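Local coordinates for protein ceramide very long chain fatty acid hydroxylase SCS7 (Saccharomyces cerevisiae, PDB 4ZR1) that hydroxylates, at C-2, the very long chain fatty acid of ceramides in sphingolipid metabolism, probably at a dimetal centre of two zinc ions, at residues 121-124 / 130-133; 249-254 / 263-268; 259-264 / 280-285. All coordinates share one frame; numbering follows the deposited sequence.

Contact 1 (121-124 / 130-133); sequences VALK and FACF
Ala122 meets Ala131 in an apolar contact at the turn of a transmembrane helical hairpin. Ala122 lies near the end of helix 106-125, which forms TM1. Ala131 lies in the first turns of helix 128-154, which forms TM2. The short connection between them is assigned to the lumenal side. The methyl groups face each other across the interface, with Ala122 CB 4.4 Å from Ala131 CB. The two CA atoms of this pair are 6.4 Å apart. Small side chains on both helices let the backbones come this close.

Leu123 adds the second touch. Its CB points neither at the partner helix nor away from it, but the end of the side chain reaches inward. CG stands anti to the carbonyl carbon, with chi1 at -70°. From there CD2 comes to 4.0 Å from Ala131 CB. Ala131 CB is therefore met by one methyl from Ala122 and one from Leu123. No hydrogen bond crosses between the two segments, and the buried surface is small, 117 Å² in all. The contact is shape packing, not polar pairing.

Polar groups of the turn are tied down nearby. Asn125 ND2 bonds to Val121 O, and Gln128 NE2 bonds to Leu123 O. Asn127 OD1 makes a weak hydrogen bond to Phe130 N. The Gln128 bond links the two helices, while the other two stay at the end of one or the start of the other.

The contact lies far from the zinc ions. The side chain of Ala122 is about 12 Å from a bound tridecane. Helix 211-236, the fourth transmembrane helix, packs against the TM1 part of the hairpin. There Val121 touches Tyr212 and Tyr215, while Ala122 touches Tyr215 and Ala216.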
# COMPACT_ATOMS: atom_id res chain seq x y z
N VAL A 121 14.78 -22.42 13.82
CA VAL A 121 16.14 -22.82 13.47
C VAL A 121 17.16 -22.07 14.30
O VAL A 121 18.08 -22.66 14.86
CB VAL A 121 16.44 -22.57 11.97
CG1 VAL A 121 17.93 -22.75 11.70
CG2 VAL A 121 15.61 -23.47 11.08
N ALA A 122 17.00 -20.75 14.36
CA ALA A 122 17.89 -19.91 15.14
C ALA A 122 17.91 -20.30 16.63
O ALA A 122 18.96 -20.28 17.26
CB ALA A 122 17.49 -18.45 14.98
N LEU A 123 16.75 -20.67 17.17
CA LEU A 123 16.65 -21.00 18.59
C LEU A 123 17.25 -22.37 18.95
O LEU A 123 17.25 -22.75 20.11
CB LEU A 123 15.18 -20.96 19.04
CG LEU A 123 14.53 -19.58 19.11
CD1 LEU A 123 13.02 -19.71 19.26
CD2 LEU A 123 15.10 -18.77 20.26
N LYS A 124 17.75 -23.11 17.96
CA LYS A 124 18.36 -24.41 18.22
C LYS A 124 19.87 -24.35 17.94
O LYS A 124 20.62 -25.28 18.23
CB LYS A 124 17.67 -25.48 17.36
CG LYS A 124 18.33 -26.88 17.15
CD LYS A 124 18.98 -27.58 18.37
CE LYS A 124 19.51 -28.95 17.99
NZ LYS A 124 20.36 -28.84 16.75
N PHE A 130 19.91 -13.87 22.50
CA PHE A 130 20.37 -13.04 21.40
C PHE A 130 19.54 -13.27 20.14
O PHE A 130 19.40 -12.38 19.31
CB PHE A 130 21.85 -13.29 21.10
CG PHE A 130 22.79 -12.72 22.13
CD1 PHE A 130 23.07 -13.42 23.29
CD2 PHE A 130 23.40 -11.49 21.92
CE1 PHE A 130 23.93 -12.89 24.25
CE2 PHE A 130 24.27 -10.96 22.87
CZ PHE A 130 24.53 -11.66 24.04
N ALA A 131 18.98 -14.47 20.00
CA ALA A 131 18.11 -14.75 18.86
C ALA A 131 16.84 -13.92 18.96
O ALA A 131 16.43 -13.27 18.00
CB ALA A 131 17.78 -16.23 18.76
N CYS A 132 16.22 -13.93 20.14
CA CYS A 132 15.08 -13.06 20.40
C CYS A 132 15.44 -11.60 20.14
O CYS A 132 14.64 -10.86 19.55
CB CYS A 132 14.56 -13.23 21.82
SG CYS A 132 13.86 -14.85 22.13
N PHE A 133 16.62 -11.18 20.58
CA PHE A 133 17.01 -9.79 20.36
C PHE A 133 17.14 -9.50 18.87
O PHE A 133 16.69 -8.46 18.40
CB PHE A 133 18.32 -9.42 21.06
CG PHE A 133 18.83 -8.07 20.63
CD1 PHE A 133 18.13 -6.92 20.96
CD2 PHE A 133 19.97 -7.96 19.85
CE1 PHE A 133 18.56 -5.66 20.54
CE2 PHE A 133 20.42 -6.70 19.43
CZ PHE A 133 19.71 -5.55 19.78

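Contact 2 (249-254 / 263-268); sequences KYHLEH and FGVTSW. With ZN (zinc ion), chain C; ZN (zinc ion), chain D.
Tyr250 and Trp268 lead this contact between helix 242-256 and the loop after it. The helix carries the histidine box His251, Leu252, Glu253, His254, His255, which supplies ligands to both zinc ions. Trp268 directs its ring edge at one face of Tyr250. The planes meet at 51°, and the Trp268 six-membered ring lies 5.1 Å from the Tyr250 ring, centre to centre. Trp268 CE3 sits 3.8 Å from Tyr250 CG, toward the rim. With chi1 at 54°, Trp268 holds its CG between its backbone N and carbonyl carbon, and its CB packs near Tyr250 CZ. Gly264 O lies at the edge of the tyrosine ring, in its plane, 3.7 Å from CE2. The tyrosine hydroxyl bonds to Asp271.

Phe263 starts away from the helix, but its ring returns toward His254. Its CD1 is 4.0 Å from His254 CE1, the rings meeting obliquely. Val265 runs alongside His251, its CB 4.0 Å from His251 ND1. His150, His155, His174 and His178 share the zinc ion of His254, while His177, His232, His236 and His255 share that of His251. His254 NE2 binds its zinc ion at 2.1 Å, and His254 ND1 is hydrogen-bonded to Leu261 O.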
# COMPACT_ATOMS: atom_id res chain seq x y z
N LYS A 249 -7.26 7.10 11.78
CA LYS A 249 -7.50 8.44 11.27
C LYS A 249 -6.28 8.92 10.51
O LYS A 249 -6.40 9.55 9.45
CB LYS A 249 -7.84 9.42 12.41
CG LYS A 249 -7.73 10.89 11.99
CD LYS A 249 -8.34 11.85 13.00
CE LYS A 249 -7.73 13.24 12.88
NZ LYS A 249 -6.24 13.18 12.76
N TYR A 250 -5.10 8.60 11.03
CA TYR A 250 -3.84 9.05 10.46
C TYR A 250 -3.62 8.47 9.07
O TYR A 250 -3.29 9.18 8.12
CB TYR A 250 -2.69 8.66 11.38
CG TYR A 250 -1.34 9.17 10.94
CD1 TYR A 250 -0.95 10.47 11.23
CD2 TYR A 250 -0.46 8.35 10.26
CE1 TYR A 250 0.29 10.94 10.85
CE2 TYR A 250 0.78 8.81 9.86
CZ TYR A 250 1.15 10.11 10.16
OH TYR A 250 2.39 10.58 9.76
N HIS A 251 -3.79 7.16 8.95
CA HIS A 251 -3.55 6.51 7.67
C HIS A 251 -4.60 6.89 6.63
O HIS A 251 -4.29 7.10 5.46
CB HIS A 251 -3.52 5.00 7.84
CG HIS A 251 -3.39 4.28 6.53
ND1 HIS A 251 -2.26 4.35 5.75
CD2 HIS A 251 -4.27 3.52 5.85
CE1 HIS A 251 -2.44 3.65 4.65
NE2 HIS A 251 -3.65 3.13 4.69
N LEU A 252 -5.86 6.97 7.07
CA LEU A 252 -6.94 7.34 6.17
C LEU A 252 -6.74 8.75 5.62
O LEU A 252 -7.17 9.05 4.50
CB LEU A 252 -8.28 7.24 6.90
CG LEU A 252 -9.15 6.03 6.57
CD1 LEU A 252 -8.34 4.77 6.42
CD2 LEU A 252 -10.19 5.83 7.64
N GLU A 253 -6.08 9.61 6.39
CA GLU A 253 -5.81 10.96 5.90
C GLU A 253 -4.72 10.92 4.83
O GLU A 253 -4.65 11.79 3.97
CB GLU A 253 -5.40 11.90 7.03
CG GLU A 253 -6.56 12.35 7.89
CD GLU A 253 -6.14 13.35 8.94
OE1 GLU A 253 -4.96 13.76 8.94
OE2 GLU A 253 -7.00 13.73 9.77
N HIS A 254 -3.87 9.90 4.88
CA HIS A 254 -2.89 9.69 3.83
C HIS A 254 -3.60 9.41 2.51
O HIS A 254 -3.11 9.73 1.43
CB HIS A 254 -1.94 8.54 4.18
CG HIS A 254 -1.13 8.06 3.03
ND1 HIS A 254 0.06 8.64 2.65
CD2 HIS A 254 -1.35 7.05 2.14
CE1 HIS A 254 0.54 8.02 1.59
NE2 HIS A 254 -0.30 7.05 1.27
N PHE A 263 3.43 8.38 5.67
CA PHE A 263 3.91 7.15 5.05
C PHE A 263 4.01 5.98 6.03
O PHE A 263 3.98 4.82 5.61
CB PHE A 263 5.27 7.39 4.39
CG PHE A 263 5.24 8.46 3.35
CD1 PHE A 263 4.54 8.27 2.16
CD2 PHE A 263 5.89 9.67 3.55
CE1 PHE A 263 4.50 9.26 1.19
CE2 PHE A 263 5.85 10.66 2.58
CZ PHE A 263 5.15 10.46 1.40
N GLY A 264 4.10 6.26 7.33
CA GLY A 264 4.10 5.19 8.31
C GLY A 264 2.69 4.67 8.53
O GLY A 264 1.77 5.47 8.66
N VAL A 265 2.50 3.35 8.55
CA VAL A 265 1.14 2.84 8.72
C VAL A 265 1.05 1.91 9.93
O VAL A 265 -0.04 1.75 10.51
CB VAL A 265 0.60 2.13 7.39
CG1 VAL A 265 1.51 2.40 6.20
CG2 VAL A 265 0.37 0.65 7.56
N THR A 266 2.16 1.32 10.37
CA THR A 266 2.13 0.68 11.69
C THR A 266 2.40 1.71 12.78
O THR A 266 2.15 1.45 13.96
CB THR A 266 3.14 -0.45 11.85
OG1 THR A 266 4.46 0.04 11.58
CG2 THR A 266 2.81 -1.59 10.91
N SER A 267 2.94 2.86 12.37
CA SER A 267 3.14 4.02 13.26
C SER A 267 3.64 5.20 12.45
O SER A 267 4.11 5.03 11.32
CB SER A 267 4.14 3.73 14.38
OG SER A 267 5.47 3.87 13.90
N TRP A 268 3.58 6.40 13.03
CA TRP A 268 4.11 7.60 12.38
C TRP A 268 5.48 7.96 12.92
O TRP A 268 5.97 9.06 12.70
CB TRP A 268 3.16 8.77 12.55
CG TRP A 268 2.81 9.03 13.96
CD1 TRP A 268 3.61 9.61 14.90
CD2 TRP A 268 1.56 8.76 14.60
NE1 TRP A 268 2.93 9.70 16.10
CE2 TRP A 268 1.67 9.18 15.94
CE3 TRP A 268 0.35 8.19 14.17
CZ2 TRP A 268 0.63 9.05 16.85
CZ3 TRP A 268 -0.68 8.07 15.08
CH2 TRP A 268 -0.54 8.49 16.40
ZN ZN C . -4.21 2.21 2.75
ZN ZN D . 0.25 5.47 -0.08

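Contact 3 (259-264 / 280-285)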
# COMPACT_ATOMS: atom_id res chain seq x y z
N TYR A 259 -1.32 12.57 0.39
CA TYR A 259 -0.47 11.40 0.17
C TYR A 259 0.99 11.79 -0.08
O TYR A 259 1.77 11.00 -0.60
CB TYR A 259 -1.00 10.55 -1.00
CG TYR A 259 -1.03 11.22 -2.36
CD1 TYR A 259 -2.10 12.04 -2.74
CD2 TYR A 259 -0.02 11.01 -3.29
CE1 TYR A 259 -2.13 12.65 -3.98
CE2 TYR A 259 -0.05 11.60 -4.54
CZ TYR A 259 -1.10 12.42 -4.88
OH TYR A 259 -1.13 13.02 -6.12
N GLN A 260 1.34 13.02 0.29
CA GLN A 260 2.74 13.43 0.33
C GLN A 260 3.27 13.29 1.76
O GLN A 260 4.45 13.53 2.03
CB GLN A 260 2.92 14.87 -0.17
CG GLN A 260 2.90 15.00 -1.68
CD GLN A 260 1.50 14.93 -2.26
OE1 GLN A 260 0.58 15.60 -1.79
NE2 GLN A 260 1.33 14.10 -3.27
N LEU A 261 2.37 12.89 2.66
CA LEU A 261 2.70 12.68 4.07
C LEU A 261 2.06 11.39 4.59
O LEU A 261 1.30 10.73 3.88
CB LEU A 261 2.23 13.87 4.90
CG LEU A 261 2.73 15.25 4.50
CD1 LEU A 261 1.97 16.30 5.27
CD2 LEU A 261 4.23 15.38 4.77
N GLY A 262 2.38 11.04 5.84
CA GLY A 262 1.76 9.91 6.52
C GLY A 262 2.14 8.56 5.95
O GLY A 262 1.29 7.67 5.79
N PHE A 263 3.43 8.38 5.67
CA PHE A 263 3.91 7.15 5.05
C PHE A 263 4.01 5.98 6.03
O PHE A 263 3.98 4.82 5.61
CB PHE A 263 5.27 7.39 4.39
CG PHE A 263 5.24 8.46 3.35
CD1 PHE A 263 4.54 8.27 2.16
CD2 PHE A 263 5.89 9.67 3.55
CE1 PHE A 263 4.50 9.26 1.19
CE2 PHE A 263 5.85 10.66 2.58
CZ PHE A 263 5.15 10.46 1.40
N GLY A 264 4.10 6.26 7.33
CA GLY A 264 4.10 5.19 8.31
C GLY A 264 2.69 4.67 8.53
O GLY A 264 1.77 5.47 8.66
N PRO A 280 -2.46 18.10 12.03
CA PRO A 280 -3.86 18.50 11.81
C PRO A 280 -4.13 19.73 10.91
O PRO A 280 -5.30 19.97 10.64
CB PRO A 280 -4.38 18.73 13.24
CG PRO A 280 -3.15 19.05 14.05
CD PRO A 280 -2.04 18.26 13.44
N ASP A 281 -3.08 20.45 10.48
CA ASP A 281 -3.14 21.57 9.51
C ASP A 281 -2.25 21.29 8.30
O ASP A 281 -1.76 22.20 7.63
CB ASP A 281 -2.76 22.90 10.20
CG ASP A 281 -1.25 23.08 10.40
OD1 ASP A 281 -0.42 22.30 9.86
OD2 ASP A 281 -0.87 24.02 11.13
N ALA A 282 -1.98 20.02 8.06
CA ALA A 282 -1.38 19.60 6.81
C ALA A 282 -2.26 20.04 5.64
O ALA A 282 -3.48 20.00 5.76
CB ALA A 282 -1.18 18.10 6.81
N PRO A 283 -1.64 20.47 4.53
CA PRO A 283 -2.39 20.92 3.36
C PRO A 283 -3.07 19.76 2.64
O PRO A 283 -2.71 18.60 2.85
CB PRO A 283 -1.31 21.53 2.46
CG PRO A 283 -0.09 21.65 3.31
CD PRO A 283 -0.19 20.58 4.33
N LEU A 284 -4.04 20.06 1.79
CA LEU A 284 -4.59 19.06 0.88
C LEU A 284 -3.59 18.80 -0.24
O LEU A 284 -2.67 19.60 -0.48
CB LEU A 284 -5.93 19.52 0.30
CG LEU A 284 -7.04 19.89 1.29
CD1 LEU A 284 -8.30 20.32 0.55
CD2 LEU A 284 -7.34 18.75 2.23
N SER A 285 -3.74 17.67 -0.93
CA SER A 285 -2.89 17.40 -2.09
C SER A 285 -3.46 18.10 -3.32
O SER A 285 -4.66 18.38 -3.39
CB SER A 285 -2.76 15.89 -2.31
OG SER A 285 -1.87 15.32 -1.35
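Tyr259 borders the zinc site, in the loop after the histidine-box helix, and Ser285 meets it from the side of segment 280-285. Tyr259 N donates a weak hydrogen bond to Ser285 OG, 3.3 Å long and with an angle of 148° at the hydrogen. The same serine also lies against the tyrosine ring. Ser285 OG is 3.6 Å from Tyr259 CD1, and Ser285 CB is 3.7 Å from Tyr259 CE1. The approach to the ring is oblique. With chi1 at 62°, Tyr259 CG stands between the backbone N and the carbonyl carbon, which brings CD1 and CE1 near the serine.

Both segments are assigned to the cytoplasmic side of this sterol desaturase family member, and Tyr259 brings the contact up to the dimetal site. The Tyr259 side chain comes within about 4 Å of those of His155 and His178, both ligands of one zinc ion. Its ring also stacks with His79. With an alanine here, His79 would probably lose its stacking partner, and a gap is likely to open beside the two zinc-binding histidines.

A second, apolar touch lies further along. Leu261 CD1 packs on Ala282 CB at 3.9 Å, and Leu261 also touches Leu278. Asn258, the residue before Tyr259, bonds through ND2 to Pro283 O, which lies between Ala282 and Ser285.

Overall arrangement
From the N terminus, contact 1 comes first and closes the short turn, assigned to the lumenal side, between helices 106-125 and 128-154. It is complete before the others begin and lies about 32 Å from contact 2 and about 39 Å from contact 3, centre to centre. Contact 2 folds the loop after helix 242-256 back onto that helix. Contact 3 opens at residue 259, before contact 2 has closed, and shares Phe263 and Gly264 with it. Its loop then runs through helix 269-273 to segment 280-285. Contacts 2 and 3 overlap along the chain and touch in space. Together they tie segment 280-285 to the loop, and the loop to the histidine-box helix, while contact 1 joins the far ends of two membrane helices.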